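Local coordinates for protein FAD-dependent pyridine nucleotide-disulphide oxidoreductase (Desulfovibrio vulgaris, PDB 3IWA) that probably uses a bound FAD to pass electrons from NADH or NADPH to an acceptor, as in other pyridine nucleotide-disulphide oxidoreductases, at residues Gln206-Asp211 with Gln403-Leu408; Met386-Val391 with Met447-Val452. All coordinates share one frame; numbering follows the deposited sequence.

Contact 1 (Gln206-Asp211 with Gln403-Leu408); sequences QMLRHD and QGFSTL
Phe-405 meets Met-207 and Leu-208 where a helix of the Rossmann-like nucleotide-binding part, 202-214, lies against strand 399-406 of the antiparallel sheet of the dimerisation domain. The side chains that meet are apolar, no hydrogen bond crosses the contact, and it joins two domains of one chain.

The CH-pi interaction comes first. CB of Met-207 sits over one face of the Phe-405 ring, 4.0 Å from its centroid and only 10° off the normal, so the methylene lies over the middle of the ring. Beyond CB the methionine chain bends at chi2 and chi3 and leads away from the strand. An unbranched residue suits this place, since it offers a slim CB to the ring while its flexible end turns elsewhere. CB of Phe-405 points to the helix, and with CG anti to the backbone N (chi1 180°) the ring is placed under CB of Met-207.

Aliphatic packing adds the second hold. Leu-208 is buried and passes alongside Phe-405, the two side chains running in opposite directions; Leu-204, a turn earlier on the helix, and Ala-349 of the adjoining strand also touch the ring.

Polar anchoring lies at the flank, where the carboxylate of Asp-211 accepts backbone N-H groups of Phe-345, Glu-346 and Gly-347. Within the apolar part, CD1 of Leu-208 approaches CD1 of Phe-405 obliquely, at 3.6 Å.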
loop_
_atom_site.group_PDB
_atom_site.type_symbol
_atom_site.label_atom_id
_atom_site.label_comp_id
_atom_site.label_asym_id
_atom_site.label_seq_id
_atom_site.Cartn_x
_atom_site.Cartn_y
_atom_site.Cartn_z
ATOM N N GLN A 206 15.188 -16.744 8.753
ATOM C CA GLN A 206 16.593 -16.675 9.192
ATOM C C GLN A 206 17.055 -15.245 9.340
ATOM O O GLN A 206 17.891 -14.932 10.200
ATOM C CB GLN A 206 17.560 -17.327 8.200
ATOM C CG GLN A 206 17.276 -18.741 7.749
ATOM C CD GLN A 206 17.198 -19.745 8.872
ATOM O OE1 GLN A 206 17.819 -19.583 9.939
ATOM N NE2 GLN A 206 16.426 -20.807 8.634
ATOM N N MET A 207 16.574 -14.378 8.463
ATOM C CA MET A 207 16.875 -12.970 8.604
ATOM C C MET A 207 16.354 -12.485 9.963
ATOM O O MET A 207 17.037 -11.779 10.683
ATOM C CB MET A 207 16.264 -12.139 7.451
ATOM C CG MET A 207 16.909 -12.296 6.025
ATOM S SD MET A 207 18.714 -12.066 5.996
ATOM C CE MET A 207 19.328 -13.632 6.552
ATOM N N LEU A 208 15.138 -12.861 10.318
ATOM C CA LEU A 208 14.578 -12.403 11.587
ATOM C C LEU A 208 15.346 -13.071 12.729
ATOM O O LEU A 208 15.644 -12.427 13.722
ATOM C CB LEU A 208 13.067 -12.661 11.686
ATOM C CG LEU A 208 12.092 -11.839 10.843
ATOM C CD1 LEU A 208 12.154 -12.216 9.323
ATOM C CD2 LEU A 208 10.658 -12.021 11.370
ATOM N N ARG A 209 15.666 -14.349 12.576
ATOM C CA ARG A 209 16.440 -15.081 13.584
ATOM C C ARG A 209 17.746 -14.357 13.896
ATOM O O ARG A 209 18.078 -14.186 15.077
ATOM C CB ARG A 209 16.724 -16.527 13.164
ATOM C CG ARG A 209 17.305 -17.384 14.284
ATOM C CD ARG A 209 17.503 -18.848 13.868
ATOM N NE ARG A 209 18.149 -19.644 14.933
ATOM C CZ ARG A 209 17.926 -20.933 15.174
ATOM N NH1 ARG A 209 17.091 -21.663 14.455
ATOM N NH2 ARG A 209 18.532 -21.511 16.197
ATOM N N HIS A 210 18.435 -13.874 12.858
ATOM C CA HIS A 210 19.745 -13.239 13.032
ATOM C C HIS A 210 19.602 -11.946 13.776
ATOM O O HIS A 210 20.429 -11.644 14.633
ATOM C CB HIS A 210 20.451 -12.949 11.708
ATOM C CG HIS A 210 21.742 -12.186 11.862
ATOM N ND1 HIS A 210 21.908 -10.897 11.398
ATOM C CD2 HIS A 210 22.922 -12.531 12.440
ATOM C CE1 HIS A 210 23.139 -10.490 11.660
ATOM N NE2 HIS A 210 23.767 -11.455 12.307
ATOM N N ASP A 211 18.576 -11.170 13.434
ATOM C CA ASP A 211 18.315 -9.949 14.148
ATOM C C ASP A 211 18.243 -10.269 15.631
ATOM O O ASP A 211 18.817 -9.540 16.427
ATOM C CB ASP A 211 17.041 -9.250 13.653
ATOM C CG ASP A 211 16.840 -7.862 14.294
ATOM O OD1 ASP A 211 16.421 -7.810 15.464
ATOM O OD2 ASP A 211 17.084 -6.815 13.652
ATOM N N GLN A 403 5.616 -11.571 1.731
ATOM C CA GLN A 403 6.312 -11.227 2.950
ATOM C C GLN A 403 7.628 -10.512 2.683
ATOM O O GLN A 403 8.133 -10.553 1.617
ATOM C CB GLN A 403 6.633 -12.466 3.737
ATOM C CG GLN A 403 5.451 -13.272 4.165
ATOM C CD GLN A 403 5.020 -14.206 3.140
ATOM O OE1 GLN A 403 5.846 -14.820 2.491
ATOM N NE2 GLN A 403 3.707 -14.358 2.973
ATOM N N GLY A 404 8.206 -9.874 3.680
ATOM C CA GLY A 404 9.462 -9.201 3.474
ATOM C C GLY A 404 10.201 -8.872 4.749
ATOM O O GLY A 404 9.642 -8.968 5.850
ATOM N N PHE A 405 11.450 -8.444 4.579
ATOM C CA PHE A 405 12.256 -7.968 5.682
ATOM C C PHE A 405 13.109 -6.797 5.213
ATOM O O PHE A 405 13.580 -6.774 4.081
ATOM C CB PHE A 405 13.114 -9.121 6.210
ATOM C CG PHE A 405 14.012 -8.758 7.356
ATOM C CD1 PHE A 405 13.634 -9.014 8.655
ATOM C CD2 PHE A 405 15.250 -8.208 7.126
ATOM C CE1 PHE A 405 14.468 -8.737 9.713
ATOM C CE2 PHE A 405 16.090 -7.905 8.191
ATOM C CZ PHE A 405 15.689 -8.174 9.487
ATOM N N SER A 406 13.266 -5.813 6.086
ATOM C CA SER A 406 14.050 -4.620 5.788
ATOM C C SER A 406 14.518 -3.897 7.051
ATOM O O SER A 406 13.848 -3.917 8.061
ATOM C CB SER A 406 13.227 -3.618 4.963
ATOM O OG SER A 406 14.067 -2.566 4.486
ATOM N N THR A 407 15.642 -3.197 6.951
ATOM C CA THR A 407 16.044 -2.240 7.981
ATOM C C THR A 407 15.223 -0.959 7.852
ATOM O O THR A 407 15.145 -0.154 8.777
ATOM C CB THR A 407 17.538 -1.941 7.882
ATOM O OG1 THR A 407 17.833 -1.494 6.556
ATOM C CG2 THR A 407 18.361 -3.224 8.182
ATOM N N LEU A 408 14.590 -0.767 6.707
ATOM C CA LEU A 408 13.691 0.362 6.558
ATOM C C LEU A 408 12.258 -0.099 6.786
ATOM O O LEU A 408 11.640 -0.714 5.902
ATOM C CB LEU A 408 13.853 0.983 5.181
ATOM C CG LEU A 408 15.304 1.211 4.740
ATOM C CD1 LEU A 408 15.489 0.669 3.313
ATOM C CD2 LEU A 408 15.750 2.690 4.846
#

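Contact 2 (Met386-Val391 with Met447-Val452); sequences MTLQLV and MDIVNV
Leu-388 and Ile-449 supply most of this buried contact, in which strand 386-393 receives the first turn of helix 449-461. Their side chains cross at a slant, and both branches of the isoleucine are used. CD1 of Leu-388 lies 3.9 Å from CG2 of Ile-449 and also touches its CG1, while CD1 of Ile-449 comes 4.0 Å from CG of Leu-388.

The torsions explain the fit. CG1 of Ile-449 is anti to the backbone N (chi1 -169°) and chi2 is also extended, which carries CD1 out to the strand; CG2 is left between the backbone N and the carbonyl carbon, turned to the leucine methyl. Leu-388 instead sets CG anti to its carbonyl carbon (chi1 -67°), and its extended chi2, with CD1 anti to CA, carries that methyl to the helix, where it also reaches CG2 of Val-450, at 4.1 Å. Beta-branched residues suit the helix side because each presents a methyl close to the main chain. Met-386 has an extended chain as far as SD, which lies 4.3 Å from CG2 of Ile-449, a looser contact that an unbranched side chain can span.

Asp-448 sets the start of the helix. Its OD1 accepts from the N-H of Val-450 at 3.1 Å in a nearly straight bond (167°), using the anti side of the carboxylate, and its OD2 forms a salt bridge with Arg-415. Ala-411 and Leu-412 of helix 409-423 touch Met-386 and Leu-388, and OD1 of Asn-451 accepts a hydrogen bond from NE of Arg-317 of the second subunit. An N-capped helix packed beside another on one face of an antiparallel sheet is the alpha/beta arrangement of the dimerisation domain in this reductase family.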
loop_
_atom_site.group_PDB
_atom_site.type_symbol
_atom_site.label_atom_id
_atom_site.label_comp_id
_atom_site.label_asym_id
_atom_site.label_seq_id
_atom_site.Cartn_x
_atom_site.Cartn_y
_atom_site.Cartn_z
ATOM N N MET A 386 16.631 -4.610 1.244
ATOM C CA MET A 386 15.219 -5.026 1.274
ATOM C C MET A 386 14.987 -6.310 0.515
ATOM O O MET A 386 15.371 -6.387 -0.614
ATOM C CB MET A 386 14.246 -3.979 0.696
ATOM C CG MET A 386 12.775 -4.357 1.093
ATOM S SD MET A 386 11.432 -3.349 0.524
ATOM C CE MET A 386 12.018 -1.764 1.085
ATOM N N THR A 387 14.335 -7.283 1.160
ATOM C CA THR A 387 13.871 -8.522 0.537
ATOM C C THR A 387 12.349 -8.641 0.558
ATOM O O THR A 387 11.725 -8.467 1.603
ATOM C CB THR A 387 14.374 -9.753 1.287
ATOM O OG1 THR A 387 15.782 -9.646 1.504
ATOM C CG2 THR A 387 14.055 -11.038 0.512
ATOM N N LEU A 388 11.779 -8.960 -0.604
ATOM C CA LEU A 388 10.402 -9.378 -0.751
ATOM C C LEU A 388 10.345 -10.809 -1.242
ATOM O O LEU A 388 11.128 -11.203 -2.106
ATOM C CB LEU A 388 9.670 -8.547 -1.805
ATOM C CG LEU A 388 9.409 -7.083 -1.537
ATOM C CD1 LEU A 388 8.488 -6.545 -2.656
ATOM C CD2 LEU A 388 8.817 -6.890 -0.115
ATOM N N GLN A 389 9.344 -11.539 -0.758
ATOM C CA GLN A 389 9.039 -12.850 -1.262
ATOM C C GLN A 389 7.560 -12.865 -1.621
ATOM O O GLN A 389 6.738 -12.363 -0.862
ATOM C CB GLN A 389 9.395 -13.922 -0.216
ATOM C CG GLN A 389 10.900 -13.947 0.196
ATOM C CD GLN A 389 11.309 -15.180 1.071
ATOM O OE1 GLN A 389 12.490 -15.516 1.194
ATOM N NE2 GLN A 389 10.344 -15.825 1.663
ATOM N N LEU A 390 7.241 -13.417 -2.788
ATOM C CA LEU A 390 5.925 -13.391 -3.358
ATOM C C LEU A 390 5.523 -14.821 -3.555
ATOM O O LEU A 390 6.317 -15.608 -4.085
ATOM C CB LEU A 390 5.944 -12.658 -4.710
ATOM C CG LEU A 390 4.628 -12.200 -5.357
ATOM C CD1 LEU A 390 4.041 -11.006 -4.566
ATOM C CD2 LEU A 390 4.812 -11.805 -6.896
ATOM N N VAL A 391 4.310 -15.169 -3.118
ATOM C CA VAL A 391 3.853 -16.554 -3.156
ATOM C C VAL A 391 2.799 -16.688 -4.195
ATOM O O VAL A 391 1.798 -16.010 -4.152
ATOM C CB VAL A 391 3.322 -17.039 -1.779
ATOM C CG1 VAL A 391 3.011 -18.481 -1.837
ATOM C CG2 VAL A 391 4.348 -16.788 -0.667
ATOM N N MET A 447 12.404 0.494 -11.884
ATOM C CA MET A 447 11.045 0.235 -11.367
ATOM C C MET A 447 10.990 -0.244 -9.911
ATOM O O MET A 447 11.994 -0.664 -9.324
ATOM C CB MET A 447 10.221 -0.693 -12.283
ATOM C CG MET A 447 10.877 -1.985 -12.710
ATOM S SD MET A 447 10.386 -2.497 -14.382
ATOM C CE MET A 447 8.592 -2.577 -14.268
ATOM N N ASP A 448 9.800 -0.115 -9.335
ATOM C CA ASP A 448 9.553 -0.428 -7.945
ATOM C C ASP A 448 9.705 -1.940 -7.699
ATOM O O ASP A 448 9.390 -2.755 -8.561
ATOM C CB ASP A 448 8.149 0.041 -7.570
ATOM C CG ASP A 448 7.913 0.060 -6.061
ATOM O OD1 ASP A 448 7.588 -0.996 -5.482
ATOM O OD2 ASP A 448 8.039 1.148 -5.471
ATOM N N ILE A 449 10.193 -2.289 -6.517
ATOM C CA ILE A 449 10.460 -3.667 -6.177
ATOM C C ILE A 449 9.237 -4.552 -6.222
ATOM O O ILE A 449 9.347 -5.708 -6.575
ATOM C CB ILE A 449 11.241 -3.793 -4.840
ATOM C CG1 ILE A 449 11.724 -5.246 -4.672
ATOM C CG2 ILE A 449 10.424 -3.292 -3.672
ATOM C CD1 ILE A 449 12.514 -5.512 -3.420
ATOM N N VAL A 450 8.057 -4.004 -5.956
ATOM C CA VAL A 450 6.832 -4.782 -6.047
ATOM C C VAL A 450 6.564 -5.240 -7.484
ATOM O O VAL A 450 6.178 -6.386 -7.707
ATOM C CB VAL A 450 5.606 -3.990 -5.545
ATOM C CG1 VAL A 450 4.322 -4.632 -6.035
ATOM C CG2 VAL A 450 5.612 -3.929 -4.031
ATOM N N ASN A 451 6.716 -4.321 -8.436
ATOM C CA ASN A 451 6.580 -4.646 -9.852
ATOM C C ASN A 451 7.669 -5.653 -10.254
ATOM O O ASN A 451 7.424 -6.588 -10.984
ATOM C CB ASN A 451 6.716 -3.386 -10.742
ATOM C CG ASN A 451 5.603 -2.344 -10.530
ATOM O OD1 ASN A 451 5.883 -1.156 -10.526
ATOM N ND2 ASN A 451 4.355 -2.785 -10.383
ATOM N N VAL A 452 8.885 -5.442 -9.773
ATOM C CA VAL A 452 9.987 -6.347 -10.102
ATOM C C VAL A 452 9.639 -7.756 -9.604
ATOM O O VAL A 452 9.842 -8.706 -10.316
ATOM C CB VAL A 452 11.328 -5.817 -9.549
ATOM C CG1 VAL A 452 12.499 -6.873 -9.709
ATOM C CG2 VAL A 452 11.674 -4.458 -10.227
#

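Strands 386-393 and 399-406 are antiparallel neighbours, and through them contact 1 and contact 2, with centres about 15 Å apart, share one sheet. Backbone pairs join them directly: N of Gln-389 lies 2.8 Å from O of Gln-403, and N of Phe-405 lies 3.0 Å from O of Thr-387, both probable hydrogen bonds. Met-386 bridges the two by packing its CG 4.0 Å from CB of Ser-406. Contact 1 joins the sheet to the nucleotide-binding part of the same chain, whereas contact 2 packs against it a helix that also reaches the second subunit. Both are structural packing, and no FAD is bound in this structure to mark the active site.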